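Local structure of ATP-dependent Clp protease adapter protein ClpS 2 (Agrobacterium tumefaciens, 4YJM) at residues A[36-39]-A[40-44]; A[53-56]-A[57-60]; A[77-80]-A[81-85]. The protein probably modulates the specificity of ClpAP-mediated, ATP-dependent protein degradation, as an N-end-rule adaptor that binds the N-terminal domain of the chaperone ClpA. All coordinates share one frame; numbering follows the deposited sequence.

Contact 1 (A[36-39]-A[40-44])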
ATOM      1  N   ARG A  36      -0.167   8.549  10.764  1.00 49.82           N
ATOM      2  CA  ARG A  36       0.467   8.987   9.533  1.00 52.74           C
ATOM      3  C   ARG A  36       1.943   8.562   9.497  1.00 43.03           C
ATOM      4  O   ARG A  36       2.439   8.079   8.486  1.00 40.97           O
ATOM      5  CB  ARG A  36       0.318  10.511   9.426  1.00 81.36           C
ATOM      6  CG  ARG A  36       0.924  11.171   8.193  1.00104.98           C
ATOM      7  CD  ARG A  36       0.473  12.632   8.051  1.00147.55           C
ATOM      8  NE  ARG A  36      -0.986  12.759   8.081  1.00146.33           N
ATOM      9  CZ  ARG A  36      -1.699  13.184   9.122  1.00142.25           C
ATOM     10  NH1 ARG A  36      -1.110  13.553  10.253  1.00153.79           N
ATOM     11  NH2 ARG A  36      -3.019  13.247   9.026  1.00154.66           N
ATOM     12  N   GLU A  37       2.637   8.729  10.609  1.00 38.92           N
ATOM     13  CA  GLU A  37       4.062   8.455  10.653  1.00 45.73           C
ATOM     14  C   GLU A  37       4.347   6.952  10.602  1.00 45.60           C
ATOM     15  O   GLU A  37       5.412   6.548  10.141  1.00 40.86           O
ATOM     16  CB  GLU A  37       4.687   9.083  11.896  1.00 85.64           C
ATOM     17  CG  GLU A  37       4.781  10.594  11.821  1.00127.06           C
ATOM     18  CD  GLU A  37       5.468  11.068  10.555  1.00165.86           C
ATOM     19  OE1 GLU A  37       6.375  10.361  10.064  1.00184.03           O
ATOM     20  OE2 GLU A  37       5.087  12.140  10.041  1.00198.10           O
ATOM     21  N   PHE A  38       3.401   6.136  11.068  1.00 34.71           N
ATOM     22  CA  PHE A  38       3.520   4.682  10.943  1.00 35.08           C
ATOM     23  C   PHE A  38       3.397   4.282   9.489  1.00 41.64           C
ATOM     24  O   PHE A  38       4.175   3.464   9.007  1.00 35.95           O
ATOM     25  CB  PHE A  38       2.462   3.936  11.769  1.00 40.26           C
ATOM     26  CG  PHE A  38       2.627   2.422  11.751  1.00 34.20           C
ATOM     27  CD1 PHE A  38       3.647   1.798  12.479  1.00 38.92           C
ATOM     28  CD2 PHE A  38       1.771   1.630  11.016  1.00 34.48           C
ATOM     29  CE1 PHE A  38       3.797   0.398  12.452  1.00 34.59           C
ATOM     30  CE2 PHE A  38       1.924   0.248  10.973  1.00 35.61           C
ATOM     31  CZ  PHE A  38       2.924  -0.365  11.689  1.00 34.26           C
ATOM     32  N   VAL A  39       2.427   4.852   8.775  1.00 35.34           N
ATOM     33  CA  VAL A  39       2.257   4.494   7.349  1.00 28.00           C
ATOM     34  C   VAL A  39       3.493   4.871   6.565  1.00 26.95           C
ATOM     35  O   VAL A  39       3.910   4.126   5.675  1.00 37.69           O
ATOM     36  CB  VAL A  39       0.997   5.162   6.712  1.00 35.78           C
ATOM     37  CG1 VAL A  39       0.793   4.753   5.250  1.00 27.92           C
ATOM     38  CG2 VAL A  39      -0.225   4.786   7.492  1.00 32.79           C
ATOM     39  N   THR A  40       4.077   6.024   6.853  1.00 29.22           N
ATOM     40  CA  THR A  40       5.310   6.427   6.196  1.00 32.40           C
ATOM     41  C   THR A  40       6.415   5.370   6.339  1.00 36.57           C
ATOM     42  O   THR A  40       7.086   5.025   5.354  1.00 29.75           O
ATOM     43  CB  THR A  40       5.792   7.774   6.740  1.00 45.08           C
ATOM     44  OG1 THR A  40       4.954   8.806   6.215  1.00 44.32           O
ATOM     45  CG2 THR A  40       7.233   8.065   6.340  1.00 41.76           C
ATOM     46  N   VAL A  41       6.597   4.815   7.533  1.00 29.24           N
ATOM     47  CA  VAL A  41       7.698   3.879   7.715  1.00 29.03           C
ATOM     48  C   VAL A  41       7.327   2.518   7.117  1.00 26.57           C
ATOM     49  O   VAL A  41       8.203   1.828   6.617  1.00 29.33           O
ATOM     50  CB  VAL A  41       8.103   3.758   9.200  1.00 36.32           C
ATOM     51  CG1 VAL A  41       8.552   5.108   9.707  1.00 39.12           C
ATOM     52  CG2 VAL A  41       6.940   3.288  10.062  1.00 44.69           C
ATOM     53  N   VAL A  42       6.044   2.166   7.077  1.00 25.27           N
ATOM     54  CA  VAL A  42       5.638   0.952   6.354  1.00 23.32           C
ATOM     55  C   VAL A  42       5.919   1.077   4.852  1.00 32.38           C
ATOM     56  O   VAL A  42       6.501   0.179   4.237  1.00 24.33           O
ATOM     57  CB  VAL A  42       4.163   0.623   6.570  1.00 27.84           C
ATOM     58  CG1 VAL A  42       3.686  -0.480   5.613  1.00 26.74           C
ATOM     59  CG2 VAL A  42       3.956   0.177   8.015  1.00 30.96           C
ATOM     60  N   LEU A  43       5.541   2.206   4.268  1.00 26.79           N
ATOM     61  CA  LEU A  43       5.791   2.454   2.848  1.00 27.45           C
ATOM     62  C   LEU A  43       7.280   2.438   2.524  1.00 26.70           C
ATOM     63  O   LEU A  43       7.700   1.978   1.457  1.00 27.45           O
ATOM     64  CB  LEU A  43       5.208   3.810   2.420  1.00 26.48           C
ATOM     65  CG  LEU A  43       3.674   3.908   2.462  1.00 28.00           C
ATOM     66  CD1 LEU A  43       3.212   5.292   2.113  1.00 25.49           C
ATOM     67  CD2 LEU A  43       3.030   2.919   1.490  1.00 28.03           C
ATOM     68  N   LYS A  44       8.093   2.994   3.423  1.00 26.63           N
ATOM     69  CA  LYS A  44       9.524   2.990   3.217  1.00 30.91           C
ATOM     70  C   LYS A  44      10.068   1.540   3.270  1.00 34.30           C
ATOM     71  O   LYS A  44      10.884   1.131   2.423  1.00 32.19           O
ATOM     72  CB  LYS A  44      10.226   3.879   4.260  1.00 32.83           C
ATOM     73  CG  LYS A  44      11.751   3.961   4.116  1.00 55.13           C
ATOM     74  CD  LYS A  44      12.162   4.557   2.767  1.00 94.24           C
ATOM     75  CE  LYS A  44      13.639   4.914   2.736  1.00124.93           C
ATOM     76  NZ  LYS A  44      13.993   5.719   1.534  1.00144.92           N
TER

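Contact 2 (A[53-56]-A[57-60])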
ATOM      1  N   THR A  53       7.033  11.197  -1.275  1.00 45.32           N
ATOM      2  CA  THR A  53       6.167  10.374  -2.110  1.00 48.64           C
ATOM      3  C   THR A  53       5.052   9.681  -1.303  1.00 43.50           C
ATOM      4  O   THR A  53       3.873   9.709  -1.695  1.00 43.76           O
ATOM      5  CB  THR A  53       6.974   9.290  -2.857  1.00 58.01           C
ATOM      6  OG1 THR A  53       8.021   9.919  -3.615  1.00 56.22           O
ATOM      7  CG2 THR A  53       6.073   8.525  -3.804  1.00 61.93           C
ATOM      8  N   GLY A  54       5.439   9.047  -0.207  1.00 40.45           N
ATOM      9  CA  GLY A  54       4.491   8.449   0.728  1.00 42.63           C
ATOM     10  C   GLY A  54       3.387   9.404   1.168  1.00 54.39           C
ATOM     11  O   GLY A  54       2.210   9.031   1.202  1.00 44.50           O
ATOM     12  N   ARG A  55       3.751  10.645   1.500  1.00 39.24           N
ATOM     13  CA  ARG A  55       2.765  11.602   1.974  1.00 53.10           C
ATOM     14  C   ARG A  55       1.787  11.975   0.863  1.00 55.17           C
ATOM     15  O   ARG A  55       0.617  12.250   1.126  1.00 43.20           O
ATOM     16  CB  ARG A  55       3.454  12.865   2.524  1.00 64.38           C
ATOM     17  CG  ARG A  55       4.142  12.707   3.892  1.00109.11           C
ATOM     18  CD  ARG A  55       4.828  14.014   4.280  1.00142.94           C
ATOM     19  NE  ARG A  55       5.581  13.936   5.527  1.00148.48           N
ATOM     20  CZ  ARG A  55       6.305  14.937   6.019  1.00184.30           C
ATOM     21  NH1 ARG A  55       6.378  16.091   5.371  1.00207.87           N
ATOM     22  NH2 ARG A  55       6.961  14.787   7.161  1.00195.52           N
ATOM     23  N   ARG A  56       2.253  11.988  -0.382  1.00 40.71           N
ATOM     24  CA  ARG A  56       1.358  12.265  -1.497  1.00 63.11           C
ATOM     25  C   ARG A  56       0.414  11.051  -1.699  1.00 48.79           C
ATOM     26  O   ARG A  56      -0.749  11.191  -2.107  1.00 41.52           O
ATOM     27  CB  ARG A  56       2.169  12.589  -2.756  1.00 90.55           C
ATOM     28  CG  ARG A  56       2.982  13.882  -2.623  1.00 87.72           C
ATOM     29  CD  ARG A  56       3.898  14.139  -3.811  1.00 95.41           C
ATOM     30  NE  ARG A  56       3.151  14.365  -5.043  1.00107.48           N
ATOM     31  CZ  ARG A  56       3.706  14.487  -6.245  1.00117.20           C
ATOM     32  NH1 ARG A  56       5.020  14.401  -6.388  1.00116.41           N
ATOM     33  NH2 ARG A  56       2.943  14.691  -7.309  1.00126.63           N
ATOM     34  N   VAL A  57       0.912   9.864  -1.399  1.00 47.62           N
ATOM     35  CA  VAL A  57       0.095   8.658  -1.565  1.00 46.48           C
ATOM     36  C   VAL A  57      -1.071   8.691  -0.539  1.00 42.70           C
ATOM     37  O   VAL A  57      -2.241   8.498  -0.882  1.00 45.33           O
ATOM     38  CB  VAL A  57       0.947   7.374  -1.429  1.00 38.41           C
ATOM     39  CG1 VAL A  57       0.054   6.125  -1.379  1.00 37.61           C
ATOM     40  CG2 VAL A  57       1.917   7.244  -2.619  1.00 38.08           C
ATOM     41  N   MET A  58      -0.748   9.009   0.700  1.00 46.44           N
ATOM     42  CA  MET A  58      -1.764   9.231   1.731  1.00 37.80           C
ATOM     43  C   MET A  58      -2.809  10.309   1.435  1.00 42.71           C
ATOM     44  O   MET A  58      -4.015  10.069   1.595  1.00 45.63           O
ATOM     45  CB  MET A  58      -1.051   9.548   2.998  1.00 34.29           C
ATOM     46  CG  MET A  58      -0.278   8.327   3.505  1.00 42.93           C
ATOM     47  SD  MET A  58       0.336   8.586   5.202  1.00 56.54           S
ATOM     48  CE  MET A  58       1.891   9.383   4.885  1.00 71.01           C
ATOM     49  N   MET A  59      -2.370  11.509   1.085  1.00 47.33           N
ATOM     50  CA  MET A  59      -3.308  12.550   0.693  1.00 69.66           C
ATOM     51  C   MET A  59      -4.263  12.024  -0.360  1.00 57.25           C
ATOM     52  O   MET A  59      -5.450  12.319  -0.324  1.00 45.08           O
ATOM     53  CB  MET A  59      -2.580  13.780   0.155  1.00118.52           C
ATOM     54  CG  MET A  59      -1.953  14.655   1.218  1.00134.39           C
ATOM     55  SD  MET A  59      -1.216  16.133   0.500  1.00121.51           S
ATOM     56  CE  MET A  59      -2.663  16.972  -0.144  1.00175.66           C
ATOM     57  N   THR A  60      -3.753  11.227  -1.293  1.00 62.35           N
ATOM     58  CA  THR A  60      -4.599  10.690  -2.351  1.00 60.59           C
ATOM     59  C   THR A  60      -5.626   9.728  -1.753  1.00 49.84           C
ATOM     60  O   THR A  60      -6.808   9.762  -2.123  1.00 51.00           O
ATOM     61  CB  THR A  60      -3.774   9.961  -3.444  1.00 62.67           C
ATOM     62  OG1 THR A  60      -2.916  10.903  -4.098  1.00 54.20           O
ATOM     63  CG2 THR A  60      -4.673   9.326  -4.489  1.00 98.28           C
TER

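Contact 3 (A[77-80]-A[81-85])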
ATOM      1  N   ALA A  77       2.784  -8.433  -6.013  1.00 25.14           N
ATOM      2  CA  ALA A  77       1.746  -7.533  -5.479  1.00 20.56           C
ATOM      3  C   ALA A  77       1.075  -8.108  -4.245  1.00 25.07           C
ATOM      4  O   ALA A  77       0.906  -7.416  -3.216  1.00 27.24           O
ATOM      5  CB  ALA A  77       0.699  -7.237  -6.548  1.00 22.58           C
ATOM      6  N   GLU A  78       0.710  -9.393  -4.322  1.00 23.39           N
ATOM      7  CA  GLU A  78       0.037 -10.065  -3.209  1.00 24.95           C
ATOM      8  C   GLU A  78       0.959 -10.143  -2.007  1.00 29.21           C
ATOM      9  O   GLU A  78       0.538  -9.910  -0.881  1.00 27.60           O
ATOM     10  CB  GLU A  78      -0.430 -11.463  -3.610  1.00 28.90           C
ATOM     11  CG  GLU A  78      -1.551 -11.455  -4.641  1.00 24.18           C
ATOM     12  CD  GLU A  78      -1.788 -12.783  -5.343  1.00 30.57           C
ATOM     13  OE1 GLU A  78      -1.057 -13.750  -5.104  1.00 28.87           O
ATOM     14  OE2 GLU A  78      -2.740 -12.860  -6.161  1.00 28.67           O
ATOM     15  N   THR A  79       2.215 -10.501  -2.236  1.00 23.43           N
ATOM     16  CA  THR A  79       3.178 -10.646  -1.139  1.00 27.29           C
ATOM     17  C   THR A  79       3.411  -9.346  -0.411  1.00 23.72           C
ATOM     18  O   THR A  79       3.365  -9.290   0.817  1.00 28.62           O
ATOM     19  CB  THR A  79       4.533 -11.181  -1.661  1.00 30.66           C
ATOM     20  OG1 THR A  79       4.332 -12.513  -2.085  1.00 34.12           O
ATOM     21  CG2 THR A  79       5.570 -11.243  -0.555  1.00 38.90           C
ATOM     22  N   LYS A  80       3.663  -8.283  -1.160  1.00 26.06           N
ATOM     23  CA  LYS A  80       3.846  -6.967  -0.547  1.00 29.35           C
ATOM     24  C   LYS A  80       2.605  -6.386   0.111  1.00 38.80           C
ATOM     25  O   LYS A  80       2.736  -5.783   1.156  1.00 27.42           O
ATOM     26  CB  LYS A  80       4.351  -5.978  -1.566  1.00 29.92           C
ATOM     27  CG  LYS A  80       5.825  -6.262  -1.948  1.00 38.00           C
ATOM     28  CD  LYS A  80       6.366  -5.237  -2.929  1.00 50.17           C
ATOM     29  CE  LYS A  80       7.837  -5.474  -3.257  1.00 62.48           C
ATOM     30  NZ  LYS A  80       8.681  -5.561  -2.028  1.00 53.81           N
ATOM     31  N   ALA A  81       1.424  -6.520  -0.498  1.00 23.71           N
ATOM     32  CA  ALA A  81       0.207  -6.059   0.136  1.00 21.59           C
ATOM     33  C   ALA A  81       0.046  -6.758   1.473  1.00 28.68           C
ATOM     34  O   ALA A  81      -0.308  -6.127   2.480  1.00 28.18           O
ATOM     35  CB  ALA A  81      -1.023  -6.280  -0.764  1.00 26.59           C
ATOM     36  N   LYS A  82       0.329  -8.057   1.514  1.00 27.68           N
ATOM     37  CA  LYS A  82       0.134  -8.786   2.763  1.00 27.57           C
ATOM     38  C   LYS A  82       1.201  -8.410   3.822  1.00 29.68           C
ATOM     39  O   LYS A  82       0.879  -8.284   4.992  1.00 27.25           O
ATOM     40  CB  LYS A  82       0.155 -10.282   2.538  1.00 31.54           C
ATOM     41  CG  LYS A  82       0.145 -11.112   3.851  1.00 31.70           C
ATOM     42  CD  LYS A  82      -0.318 -12.533   3.634  1.00 51.94           C
ATOM     43  CE  LYS A  82      -0.487 -13.277   4.963  1.00 60.65           C
ATOM     44  NZ  LYS A  82       0.811 -13.453   5.652  1.00 59.24           N
ATOM     45  N   GLU A  83       2.458  -8.222   3.424  1.00 25.88           N
ATOM     46  CA  GLU A  83       3.498  -7.849   4.400  1.00 30.54           C
ATOM     47  C   GLU A  83       3.200  -6.491   5.004  1.00 34.01           C
ATOM     48  O   GLU A  83       3.340  -6.300   6.230  1.00 32.58           O
ATOM     49  CB  GLU A  83       4.903  -7.838   3.758  1.00 25.86           C
ATOM     50  CG  GLU A  83       5.417  -9.239   3.476  1.00 41.81           C
ATOM     51  CD  GLU A  83       6.810  -9.235   2.821  1.00 55.61           C
ATOM     52  OE1 GLU A  83       7.302  -8.137   2.496  1.00 55.22           O
ATOM     53  OE2 GLU A  83       7.387 -10.322   2.631  1.00 77.24           O
ATOM     54  N   ALA A  84       2.769  -5.558   4.159  1.00 26.08           N
ATOM     55  CA  ALA A  84       2.513  -4.194   4.615  1.00 27.22           C
ATOM     56  C   ALA A  84       1.262  -4.152   5.512  1.00 39.34           C
ATOM     57  O   ALA A  84       1.232  -3.515   6.566  1.00 29.31           O
ATOM     58  CB  ALA A  84       2.359  -3.279   3.443  1.00 25.37           C
ATOM     59  N   THR A  85       0.228  -4.858   5.106  1.00 26.72           N
ATOM     60  CA  THR A  85      -0.946  -4.994   5.958  1.00 26.00           C
ATOM     61  C   THR A  85      -0.640  -5.639   7.306  1.00 33.35           C
ATOM     62  O   THR A  85      -1.208  -5.242   8.326  1.00 32.70           O
ATOM     63  CB  THR A  85      -2.030  -5.822   5.272  1.00 28.27           C
ATOM     64  OG1 THR A  85      -2.468  -5.166   4.070  1.00 29.21           O
ATOM     65  CG2 THR A  85      -3.203  -6.016   6.168  1.00 29.77           C
TER

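Contact 1 (A[36-39]-A[40-44])
Phe38 and Val42 meet one helical turn apart because chi1 of the phenylalanine (-175°) swings CG to the side of its carbonyl carbon, and chi1 of the valine (169°) leaves CG2 beside its own backbone N, facing back along the helix. Val42 CG2 therefore sits over one face of the Phe38 ring, 4.0 Å from its centroid and nearest to CE2 at 3.6 Å, a CH-pi contact displaced toward the rim. Valine suits this place because its beta-branch puts a methyl close to the backbone, where it can lie on a ring one turn back. Val41 approaches the ring obliquely; its CG2, set between backbone N and carbonyl carbon (chi1 -61°), is strained to 3.0 Å from Phe38 O, perhaps under crystal influence. In the i to i+4 spacing of one helix, Val39 and Leu43 form an inward row, Val39 CG1 4.0 Å from Leu43 CD1. Val42 N to Phe38 O and Leu43 N to Val39 O are straight bonds, whereas Val41 N is shared weakly between Glu37 O and Phe38 O. In ClpS relatives the start of this helix helps wall the pocket for the N-terminal residue, probably so here. In the fold, Val39 and Thr40 lean on Met58 of helix 51-64, Val42 and Leu43 pack on Phe97 of strand 97-101, and the Phe38 ring stacks edge-to-face with Phe93, just beyond helix 74-91.

Contact 2 (A[53-56]-A[57-60])
Met58 folds its terminal methyl back over the preceding turn: the chain bends at its last torsion (chi3 -87°), bringing CE to 3.8 Å from Arg55 CA and 3.7 Å from Gly54 O. The methyl also meets the aliphatic root of Arg55, whose CG is 4.1 Å from Met58 CE, the two side chains slanting across one another. A flexible, unbranched thioether suits this place, since it can follow the surface of its own helix while still facing a neighbouring one. Beside it the backbone of Gly54 is buried; having no side chain, this residue lets Leu43 of helix 36-47 come close to its CA. Val57 completes the tight part, its CG2 resting 3.3 Å from Thr53 O.

Residues 53-60 belong to the amphipathic helix 51-64, whose inner face carries Gly54, Val57 and Met58: Val57 and Met58 pack on Leu28 of the three-stranded antiparallel sheet, Val57 and Thr60 on Ala67 of its edge strand 66-73, and Met58 also reaches helix 36-47.

The other face is looser and carries polar or flexible chains. Arg55 stretches out from CG to NE, and its guanidinium forms a salt bridge with Glu51 one turn earlier, while the hydroxyl of Thr53 bonds to Ser50. Met59 keeps only its root near the preceding turn, with CG 3.5 Å from Arg55 O, before its end leads outward. Thr60 is held at the border between the two faces. Its OG1, placed beside its own backbone N (chi1 -64°), donates to Arg56 O at 3.0 Å, and Thr60 N donates to the same oxygen at 3.1 Å; the two donors share it from opposite faces of the carbonyl plane, and the OG1 bond holds the threonine side chain in this rotamer.

Contact 3 (A[77-80]-A[81-85])
Glu83 lies alongside Thr79, one turn earlier, both side chains pointing the same way. From the glutamate CB, 3.6 Å from Thr79 O, the chain turns so that CG stands beside its own backbone N (chi1 -73°) and over the preceding turn, 3.4 Å from that oxygen. It then runs out extended: CD passes 4.1 Å from Thr79 CG2, and at the tip OE2 stays 3.8 Å from this methyl. The other oxygen, Glu83 OE1, remains 5.4 Å from Lys80 NZ, at most a weak, long-range attraction; the ammonium bonds instead to Val46 O. Threonine suits its place because it offers Glu83 a methyl while its hydroxyl bonds back to Asp75 O. On another side of the helix, Ala81 O accepts from both Thr85 N and Thr85 OG1, the latter at 2.8 Å, from opposite faces of its plane; this hydroxyl is also hydrogen-bonded to Phe97 N, tying the helix to strand 97-101. The small Ala77, Ala81 and Ala84 let helix 74-91 lie close to its neighbours: Ala77 on Tyr24 and Val26 of strand 23-29, Ala81 on Phe97 and Thr99, and Ala84 against both Phe97 and helix 36-47.

How the contacts relate
Along the chain the three contacts follow in series, one on each helix: contact 1 on 36-47, contact 2 on 51-64 and contact 3 on 74-91, all packed against the three-stranded antiparallel sheet of the ClpS fold. Contact 1 is the middle member. Its centre is about 10 Å from that of contact 2, which it touches where Thr40 OG1 lies 3.4 Å from Met58 CE; contact 3 is about 14 Å away between centres, met where Val42 CG1 comes 3.8 Å from Ala84 CB. Contacts 2 and 3, about 18 Å apart between centres, flank the chain's centre without touching. As in ClpS relatives, the N-terminal-residue pocket probably includes the Arg36, Val39 and Met58 neighbourhood, away from contact 3.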